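Local coordinates for protein cysteine desulfurase (Elizabethkingia anophelis NUHP1, PDB 5VPR) that probably removes sulfur or selenium from cysteine and related amino acids to yield alanine, using pyridoxal 5'-phosphate as cofactor, at residues Lys99-Gly104 / Phe205-Gln210; Arg148-Asn153 / Ile160-Glu165. All coordinates share one frame; numbering follows the deposited sequence. Where two conformers were deposited one is given.

Interaction 1 of 2, residues Lys99-Gly104 / Phe205-Gln210; sequences KGTTEG and FIDGAQ
Thr101 meets Ala209 and Asp207 with its two branches where the start of helix 101-111 faces the end of strand 203-207, within the cofactor-binding domain of a class-V pyridoxal-phosphate enzyme. Its hydroxyl OG1 lies 3.3 Å from Ala209 CB. Its methyl CG2, anti to the backbone N (chi1 of the hydroxyl branch -56°), lies over the Asp207 carboxylate and comes 3.7 Å from Asp207 OD1, the two side chains crossing at about a right angle. One helical turn on, Gly104 O approaches the edge of the Phe205 ring near its plane, 4.1 Å from Phe205 CE1. These approaches are van der Waals packing, and the Thr101 hydroxyl is hydrogen-bonded outside the segments, to Ser230 OG. The cofactor on the modified lysine at position 233 lies beside the contact: Thr102 OG1 is hydrogen-bonded to its phosphate and Gln210 NE2 to its O3, while Asp207 OD2 lies close to the pyridine N1. Behind this shell, Gly100 occupies the N-cap, its phi of 156° being a conformation that suits glycine, and its carbonyl O accepts from Gly104 N. Across the contact an Asx turn fixes the rotation of the carboxylate: Ala209 N donates to Asp207 OD1 at 2.9 Å, nearly straight at 165°.

Interaction 2 of 2, residues Arg148-Asn153 / Ile160-Glu165; sequences RVIPMN and IDVLDE
Ile160 O accepts a hydrogen bond from Leu163 N at 3.0 Å, and this turn brings the Leu163 side chain and the backbone of Ile160 against Ile150 at the end of strand 146-150. Two more bonds of the same three-residue spacing follow, among them Glu165 N to Val162 O at 3.0 Å, so the chain is wound in tight turns into helix 163-166. Leu163 and Ile150 make the closest approach between the segments: their side chains cross at about a right angle, and Ile150 CD1 lies 3.9 Å from Leu163 CD2. Ile150 reaches this far because its longer branch is extended (chi2 173°), carrying CD1 toward the leucine. Its other methyl, CG2, faces the start of the turn and lies 4.4 Å from both Ile160 N and Val162 CG1. Val162 CG1 also packs against the CD corner of the Pro151 ring, 4.1 Å from Pro151 CD, a position it owes to a chi1 of 85° that sets it between the backbone N and the carbonyl carbon. Around this layer, Leu163 and Ile150 also touch Ile123 of the neighbouring strand 121-125, and Leu163 and Ile160 rest on Ile192 of helix 189-199. Earlier on the strand, Arg148 makes a salt bridge with Glu121 and a cation-pi contact with Trp166. The segments form the first part of a beta-alpha-beta crossover from the outermost strand 146-150 to the parallel strand 171-177, with 121-125 between. Because methyls of branched side chains and a proline ring do most of the touching, the contact probably depends on complementary shape and partial burial of apolar surface; no directional bond joins the segments.

Both interactions belong to the same seven-stranded sheet, at different places in it. The centre of interaction 1 is about 7 Å from the centre of the chain, at the end of an inner strand beside the cofactor; that of interaction 2 is about 23 Å away, on an outermost strand, with Pro151 exposed. Their centres are about 21 Å apart and they do not touch, yet strands 171-177 and 121-125 lie between 203-207 and 146-150 and tie them into one framework. Interaction 1 mixes polar and apolar atoms, and Thr102 and Gln210 of its segments bond the cofactor, whereas aliphatic side chains make interaction 2, the charged residues of its segments taking no part and several pairing elsewhere.

Interaction 1 of 2, residues Lys99-Gly104 / Phe205-Gln210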
loop_
_atom_site.group_PDB
_atom_site.type_symbol
_atom_site.label_atom_id
_atom_site.label_comp_id
_atom_site.label_asym_id
_atom_site.label_seq_id
_atom_site.Cartn_x
_atom_site.Cartn_y
_atom_site.Cartn_z
ATOM N N LYS A 99 -5.718 3.796 -11.639
ATOM C CA LYS A 99 -4.441 4.490 -11.728
ATOM C C LYS A 99 -3.767 4.670 -10.371
ATOM O O LYS A 99 -2.728 5.328 -10.295
ATOM C CB LYS A 99 -4.627 5.839 -12.414
ATOM C CG LYS A 99 -5.462 5.770 -13.713
ATOM C CD LYS A 99 -5.032 4.650 -14.677
ATOM C CE LYS A 99 -5.060 5.118 -16.137
ATOM N NZ LYS A 99 -6.415 5.248 -16.748
ATOM N N GLY A 100 -4.315 4.083 -9.314
ATOM C CA GLY A 100 -3.760 4.251 -7.981
ATOM C C GLY A 100 -4.817 4.002 -6.929
ATOM O O GLY A 100 -6.006 3.896 -7.221
ATOM N N THR A 101 -4.363 3.897 -5.676
ATOM C CA THR A 101 -5.303 3.691 -4.570
ATOM C C THR A 101 -6.320 4.825 -4.493
ATOM O O THR A 101 -7.524 4.593 -4.289
ATOM C CB THR A 101 -4.552 3.582 -3.235
ATOM O OG1 THR A 101 -3.571 2.540 -3.307
ATOM C CG2 THR A 101 -5.527 3.251 -2.106
ATOM N N THR A 102 -5.850 6.061 -4.644
ATOM C CA THR A 102 -6.737 7.212 -4.541
ATOM C C THR A 102 -7.864 7.137 -5.564
ATOM O O THR A 102 -9.015 7.460 -5.243
ATOM C CB THR A 102 -5.928 8.500 -4.698
ATOM O OG1 THR A 102 -4.975 8.581 -3.631
ATOM C CG2 THR A 102 -6.835 9.724 -4.658
ATOM N N GLU A 103 -7.560 6.694 -6.793
ATOM C CA GLU A 103 -8.603 6.532 -7.803
ATOM C C GLU A 103 -9.631 5.492 -7.370
ATOM O O GLU A 103 -10.843 5.698 -7.514
ATOM C CB GLU A 103 -7.980 6.143 -9.143
ATOM C CG GLU A 103 -7.356 7.297 -9.934
ATOM C CD GLU A 103 -5.952 7.692 -9.471
ATOM O OE1 GLU A 103 -5.410 7.091 -8.501
ATOM O OE2 GLU A 103 -5.392 8.622 -10.101
ATOM N N GLY A 104 -9.161 4.345 -6.858
ATOM C CA GLY A 104 -10.084 3.318 -6.394
ATOM C C GLY A 104 -11.008 3.833 -5.309
ATOM O O GLY A 104 -12.210 3.555 -5.318
ATOM N N PHE A 205 -14.854 -1.327 2.967
ATOM C CA PHE A 205 -13.774 -0.936 2.058
ATOM C C PHE A 205 -12.451 -1.037 2.805
ATOM O O PHE A 205 -12.251 -0.350 3.812
ATOM C CB PHE A 205 -13.999 0.491 1.544
ATOM C CG PHE A 205 -13.000 0.959 0.501
ATOM C CD1 PHE A 205 -13.381 1.091 -0.826
ATOM C CD2 PHE A 205 -11.710 1.310 0.850
ATOM C CE1 PHE A 205 -12.486 1.548 -1.793
ATOM C CE2 PHE A 205 -10.805 1.771 -0.121
ATOM C CZ PHE A 205 -11.203 1.879 -1.445
ATOM N N ILE A 206 -11.540 -1.862 2.298
ATOM C CA ILE A 206 -10.202 -1.998 2.867
ATOM C C ILE A 206 -9.193 -1.344 1.919
ATOM O O ILE A 206 -9.064 -1.749 0.759
ATOM C CB ILE A 206 -9.834 -3.465 3.115
ATOM C CG1 ILE A 206 -10.880 -4.132 4.020
ATOM C CG2 ILE A 206 -8.454 -3.536 3.783
ATOM C CD1 ILE A 206 -10.886 -3.567 5.430
ATOM N N ASP A 207 -8.486 -0.342 2.418
ATOM C CA ASP A 207 -7.315 0.235 1.753
ATOM C C ASP A 207 -6.094 -0.618 2.097
ATOM O O ASP A 207 -5.586 -0.569 3.225
ATOM C CB ASP A 207 -7.171 1.681 2.210
ATOM C CG ASP A 207 -5.868 2.353 1.757
ATOM O OD1 ASP A 207 -4.941 1.708 1.200
ATOM O OD2 ASP A 207 -5.794 3.576 2.005
ATOM N N GLY A 208 -5.638 -1.422 1.137
ATOM C CA GLY A 208 -4.483 -2.277 1.347
ATOM C C GLY A 208 -3.201 -1.770 0.704
ATOM O O GLY A 208 -2.262 -2.553 0.481
ATOM N N ALA A 209 -3.123 -0.459 0.435
ATOM C CA ALA A 209 -1.954 0.068 -0.277
ATOM C C ALA A 209 -0.657 -0.267 0.453
ATOM O O ALA A 209 0.345 -0.628 -0.178
ATOM C CB ALA A 209 -2.078 1.580 -0.473
ATOM N N GLN A 210 -0.655 -0.171 1.778
ATOM C CA GLN A 210 0.552 -0.461 2.541
ATOM C C GLN A 210 0.609 -1.914 2.988
ATOM O O GLN A 210 1.582 -2.322 3.624
ATOM C CB GLN A 210 0.651 0.483 3.745
ATOM C CG GLN A 210 2.061 0.654 4.294
ATOM C CD GLN A 210 3.050 1.122 3.232
ATOM O OE1 GLN A 210 4.017 0.420 2.914
ATOM N NE2 GLN A 210 2.805 2.314 2.676
#

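Interaction 2 of 2, residues Arg148-Asn153 / Ile160-Glu165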
loop_
_atom_site.group_PDB
_atom_site.type_symbol
_atom_site.label_atom_id
_atom_site.label_comp_id
_atom_site.label_asym_id
_atom_site.label_seq_id
_atom_site.Cartn_x
_atom_site.Cartn_y
_atom_site.Cartn_z
ATOM N N ARG A 148 -18.167 9.633 10.424
ATOM C CA ARG A 148 -17.651 9.310 11.746
ATOM C C ARG A 148 -16.259 8.710 11.601
ATOM O O ARG A 148 -15.996 7.944 10.670
ATOM C CB ARG A 148 -18.577 8.349 12.488
ATOM C CG ARG A 148 -20.047 8.600 12.203
ATOM C CD ARG A 148 -20.919 7.749 13.080
ATOM N NE ARG A 148 -21.033 8.307 14.418
ATOM C CZ ARG A 148 -21.664 7.713 15.425
ATOM N NH1 ARG A 148 -22.233 6.528 15.248
ATOM N NH2 ARG A 148 -21.720 8.299 16.609
ATOM N N VAL A 149 -15.365 9.071 12.515
ATOM C CA VAL A 149 -13.956 8.725 12.406
ATOM C C VAL A 149 -13.571 7.897 13.614
ATOM O O VAL A 149 -13.788 8.323 14.754
ATOM C CB VAL A 149 -13.070 9.976 12.301
ATOM C CG1 VAL A 149 -11.610 9.574 12.092
ATOM C CG2 VAL A 149 -13.552 10.852 11.167
ATOM N N ILE A 150 -13.019 6.719 13.365
ATOM C CA ILE A 150 -12.537 5.885 14.472
ATOM C C ILE A 150 -11.324 6.564 15.104
ATOM O O ILE A 150 -10.362 6.894 14.389
ATOM C CB ILE A 150 -12.185 4.481 13.969
ATOM C CG1 ILE A 150 -13.426 3.799 13.388
ATOM C CG2 ILE A 150 -11.591 3.647 15.108
ATOM C CD1 ILE A 150 -13.131 2.476 12.724
ATOM N N PRO A 151 -11.324 6.816 16.410
ATOM C CA PRO A 151 -10.186 7.507 17.021
ATOM C C PRO A 151 -8.958 6.615 17.075
ATOM O O PRO A 151 -9.040 5.385 17.038
ATOM C CB PRO A 151 -10.676 7.844 18.434
ATOM C CG PRO A 151 -12.132 7.471 18.477
ATOM C CD PRO A 151 -12.356 6.464 17.398
ATOM N N MET A 152 -7.801 7.264 17.168
ATOM C CA MET A 152 -6.546 6.582 17.440
ATOM C C MET A 152 -6.179 6.735 18.908
ATOM O O MET A 152 -6.370 7.804 19.496
ATOM C CB MET A 152 -5.425 7.128 16.564
ATOM C CG MET A 152 -5.269 6.366 15.273
ATOM S SD MET A 152 -3.831 6.926 14.367
ATOM C CE MET A 152 -2.710 7.292 15.716
ATOM N N ASN A 153 -5.673 5.654 19.501
ATOM C CA ASN A 153 -5.133 5.697 20.851
ATOM C C ASN A 153 -3.750 6.354 20.842
ATOM O O ASN A 153 -3.193 6.684 19.788
ATOM C CB ASN A 153 -5.058 4.295 21.447
ATOM C CG ASN A 153 -6.417 3.624 21.548
ATOM O OD1 ASN A 153 -7.241 3.985 22.388
ATOM N ND2 ASN A 153 -6.645 2.626 20.707
ATOM N N ILE A 160 -11.074 0.470 18.177
ATOM C CA ILE A 160 -12.098 -0.175 17.357
ATOM C C ILE A 160 -13.330 -0.557 18.150
ATOM O O ILE A 160 -14.376 -0.831 17.548
ATOM C CB ILE A 160 -11.579 -1.436 16.642
ATOM C CG1 ILE A 160 -11.209 -2.524 17.648
ATOM C CG2 ILE A 160 -10.404 -1.083 15.755
ATOM C CD1 ILE A 160 -10.936 -3.856 17.001
ATOM N N ASP A 161 -13.246 -0.569 19.478
ATOM C CA ASP A 161 -14.425 -0.887 20.273
ATOM C C ASP A 161 -15.491 0.203 20.194
ATOM O O ASP A 161 -16.628 -0.028 20.621
ATOM C CB ASP A 161 -14.019 -1.157 21.726
ATOM C CG ASP A 161 -13.355 -2.524 21.906
ATOM O OD1 ASP A 161 -13.637 -3.436 21.092
ATOM O OD2 ASP A 161 -12.558 -2.686 22.861
ATOM N N VAL A 162 -15.169 1.362 19.620
ATOM C CA VAL A 162 -16.203 2.358 19.370
ATOM C C VAL A 162 -17.249 1.831 18.387
ATOM O O VAL A 162 -18.413 2.255 18.422
ATOM C CB VAL A 162 -15.555 3.671 18.886
ATOM C CG1 VAL A 162 -15.319 3.662 17.379
ATOM C CG2 VAL A 162 -16.398 4.846 19.302
ATOM N N LEU A 163 -16.870 0.888 17.514
ATOM C CA LEU A 163 -17.829 0.315 16.571
ATOM C C LEU A 163 -18.989 -0.358 17.292
ATOM O O LEU A 163 -20.104 -0.392 16.768
ATOM C CB LEU A 163 -17.130 -0.684 15.648
ATOM C CG LEU A 163 -15.984 -0.119 14.795
ATOM C CD1 LEU A 163 -15.336 -1.195 13.933
ATOM C CD2 LEU A 163 -16.502 1.008 13.940
ATOM N N ASP A 164 -18.745 -0.879 18.498
ATOM C CA ASP A 164 -19.799 -1.536 19.265
ATOM C C ASP A 164 -20.972 -0.603 19.537
ATOM O O ASP A 164 -22.115 -1.064 19.643
ATOM C CB ASP A 164 -19.231 -2.074 20.580
ATOM C CG ASP A 164 -18.344 -3.293 20.383
ATOM O OD1 ASP A 164 -18.256 -3.795 19.238
ATOM O OD2 ASP A 164 -17.735 -3.752 21.374
ATOM N N GLU A 165 -20.721 0.704 19.634
ATOM C CA GLU A 165 -21.784 1.686 19.826
ATOM C C GLU A 165 -22.230 2.366 18.533
ATOM O O GLU A 165 -23.408 2.728 18.417
ATOM C CB GLU A 165 -21.338 2.754 20.835
#